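Penicillin-binding protein activator LpoB (Escherichia coli, PDB 4Q6Z) probably regulates peptidoglycan synthesis as an outer-membrane lipoprotein that activates penicillin-binding protein 1B, the structure holding its C-terminal domain. Local coordinates at residues G95-L100 / L117-T122. Numbering follows the deposited sequence.
Sequences GAHYVL and LMLVQT
Leu117 lays CD2 over the centre of the Tyr98 ring, 4.0 Å from the centroid and 8° off the normal, a CH-pi contact within the antiparallel beta hairpin of strands 98-106 and 111-119. His97 CD2 sits over the opposite ring face, towards the rim. With Tyr98 CG anti to its carbonyl carbon (chi1 -62°), the ring edge lies beside Met118 O. The hydroxyl reaches past the hairpin to a hydrogen bond with Thr21 N. An alanine in place of Tyr98 would probably open a gap beside Leu117 and leave Thr21 N without this partner. Leu119 CD1 makes a second CH-pi contact, 3.8 Å from the centroid of the His97 ring. On the other sheet face, Val99 CG2 meets Val120 CG2 at 3.7 Å and Met118 CE at 3.9 Å, the methionine bent at chi3 to bring CE there; Ala91 and Ile88 of helix 84-93 pack against this group. Val99 and Met118 form the hydrogen-bonded pair, Val99 N to Met118 O at 3.0 Å and Met118 N to Val99 O at 2.9 Å. Beyond the strand ends, Val120 N donates to His97 O at 2.9 Å, with an N-H...O angle of 160°.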
loop_
_atom_site.group_PDB
_atom_site.type_symbol
_atom_site.label_atom_id
_atom_site.label_comp_id
_atom_site.label_asym_id
_atom_site.label_seq_id
_atom_site.Cartn_x
_atom_site.Cartn_y
_atom_site.Cartn_z
ATOM N N GLY A 95 -11.799 9.082 -4.529
ATOM C CA GLY A 95 -12.794 8.546 -3.601
ATOM C C GLY A 95 -12.384 7.364 -2.730
ATOM O O GLY A 95 -13.076 6.355 -2.766
ATOM N N ALA A 96 -11.285 7.437 -1.971
ATOM C CA ALA A 96 -10.680 6.203 -1.462
ATOM C C ALA A 96 -11.080 5.942 -0.024
ATOM O O ALA A 96 -11.296 6.852 0.752
ATOM C CB ALA A 96 -9.178 6.222 -1.596
ATOM N N HIS A 97 -11.182 4.671 0.304
ATOM C CA HIS A 97 -11.720 4.250 1.588
ATOM C C HIS A 97 -10.605 3.849 2.508
ATOM O O HIS A 97 -10.597 4.189 3.689
ATOM C CB HIS A 97 -12.662 3.052 1.433
ATOM C CG HIS A 97 -13.424 2.726 2.681
ATOM N ND1 HIS A 97 -14.112 3.678 3.411
ATOM C CD2 HIS A 97 -13.577 1.558 3.348
ATOM C CE1 HIS A 97 -14.673 3.103 4.460
ATOM N NE2 HIS A 97 -14.371 1.814 4.441
ATOM N N TYR A 98 -9.662 3.112 1.951
ATOM C CA TYR A 98 -8.485 2.755 2.671
ATOM C C TYR A 98 -7.310 3.355 1.965
ATOM O O TYR A 98 -7.373 3.624 0.784
ATOM C CB TYR A 98 -8.327 1.257 2.666
ATOM C CG TYR A 98 -9.430 0.495 3.325
ATOM C CD1 TYR A 98 -9.686 0.654 4.658
ATOM C CD2 TYR A 98 -10.184 -0.429 2.617
ATOM C CE1 TYR A 98 -10.683 -0.063 5.279
ATOM C CE2 TYR A 98 -11.182 -1.157 3.237
ATOM C CZ TYR A 98 -11.424 -0.963 4.573
ATOM O OH TYR A 98 -12.421 -1.658 5.198
ATOM N N VAL A 99 -6.235 3.526 2.711
ATOM C CA VAL A 99 -4.906 3.690 2.155
ATOM C C VAL A 99 -4.100 2.501 2.623
ATOM O O VAL A 99 -4.150 2.134 3.804
ATOM C CB VAL A 99 -4.231 4.980 2.668
ATOM C CG1 VAL A 99 -2.839 5.106 2.088
ATOM C CG2 VAL A 99 -5.059 6.216 2.332
ATOM N N LEU A 100 -3.353 1.893 1.715
ATOM C CA LEU A 100 -2.515 0.746 2.095
ATOM C C LEU A 100 -1.049 1.101 2.122
ATOM O O LEU A 100 -0.464 1.397 1.091
ATOM C CB LEU A 100 -2.727 -0.417 1.160
ATOM C CG LEU A 100 -1.891 -1.625 1.570
ATOM C CD1 LEU A 100 -2.427 -2.241 2.862
ATOM C CD2 LEU A 100 -1.890 -2.639 0.440
ATOM N N LEU A 117 -3.141 -1.315 6.764
ATOM C CA LEU A 117 -4.312 -0.798 6.092
ATOM C C LEU A 117 -4.945 0.267 6.967
ATOM O O LEU A 117 -5.541 -0.044 7.997
ATOM C CB LEU A 117 -5.299 -1.941 5.830
ATOM C CG LEU A 117 -6.542 -1.588 5.028
ATOM C CD1 LEU A 117 -6.201 -1.339 3.578
ATOM C CD2 LEU A 117 -7.542 -2.727 5.153
ATOM N N MET A 118 -4.830 1.521 6.543
ATOM C CA MET A 118 -5.435 2.627 7.279
ATOM C C MET A 118 -6.818 2.942 6.754
ATOM O O MET A 118 -7.048 2.929 5.539
ATOM C CB MET A 118 -4.590 3.874 7.176
ATOM C CG MET A 118 -5.223 5.045 7.880
ATOM S SD MET A 118 -4.147 6.466 7.842
ATOM C CE MET A 118 -4.188 6.902 6.102
ATOM N N LEU A 119 -7.728 3.241 7.677
ATOM C CA LEU A 119 -9.063 3.681 7.298
ATOM C C LEU A 119 -9.075 5.179 7.142
ATOM O O LEU A 119 -8.891 5.917 8.107
ATOM C CB LEU A 119 -10.095 3.249 8.333
ATOM C CG LEU A 119 -11.554 3.651 8.159
ATOM C CD1 LEU A 119 -12.093 3.302 6.795
ATOM C CD2 LEU A 119 -12.383 2.943 9.216
ATOM N N VAL A 120 -9.316 5.620 5.919
ATOM C CA VAL A 120 -9.183 7.023 5.565
ATOM C C VAL A 120 -10.028 7.910 6.469
ATOM O O VAL A 120 -9.569 8.937 6.953
ATOM C CB VAL A 120 -9.616 7.250 4.111
ATOM C CG1 VAL A 120 -9.727 8.731 3.796
ATOM C CG2 VAL A 120 -8.616 6.584 3.179
ATOM N N GLN A 121 -11.272 7.520 6.683
ATOM C CA GLN A 121 -12.187 8.352 7.458
ATOM C C GLN A 121 -11.721 8.667 8.874
ATOM O O GLN A 121 -12.073 9.712 9.410
ATOM C CB GLN A 121 -13.543 7.677 7.542
ATOM C CG GLN A 121 -14.637 8.582 8.082
ATOM C CD GLN A 121 -16.020 8.050 7.791
ATOM O OE1 GLN A 121 -16.304 7.538 6.703
ATOM N NE2 GLN A 121 -16.886 8.141 8.779
ATOM N N THR A 122 -10.988 7.750 9.492
ATOM C CA THR A 122 -10.550 7.940 10.875
ATOM C C THR A 122 -9.046 8.041 11.057
ATOM O O THR A 122 -8.560 8.414 12.124
ATOM C CB THR A 122 -11.086 6.824 11.776
ATOM O OG1 THR A 122 -10.511 5.579 11.399
ATOM C CG2 THR A 122 -12.572 6.725 11.636
#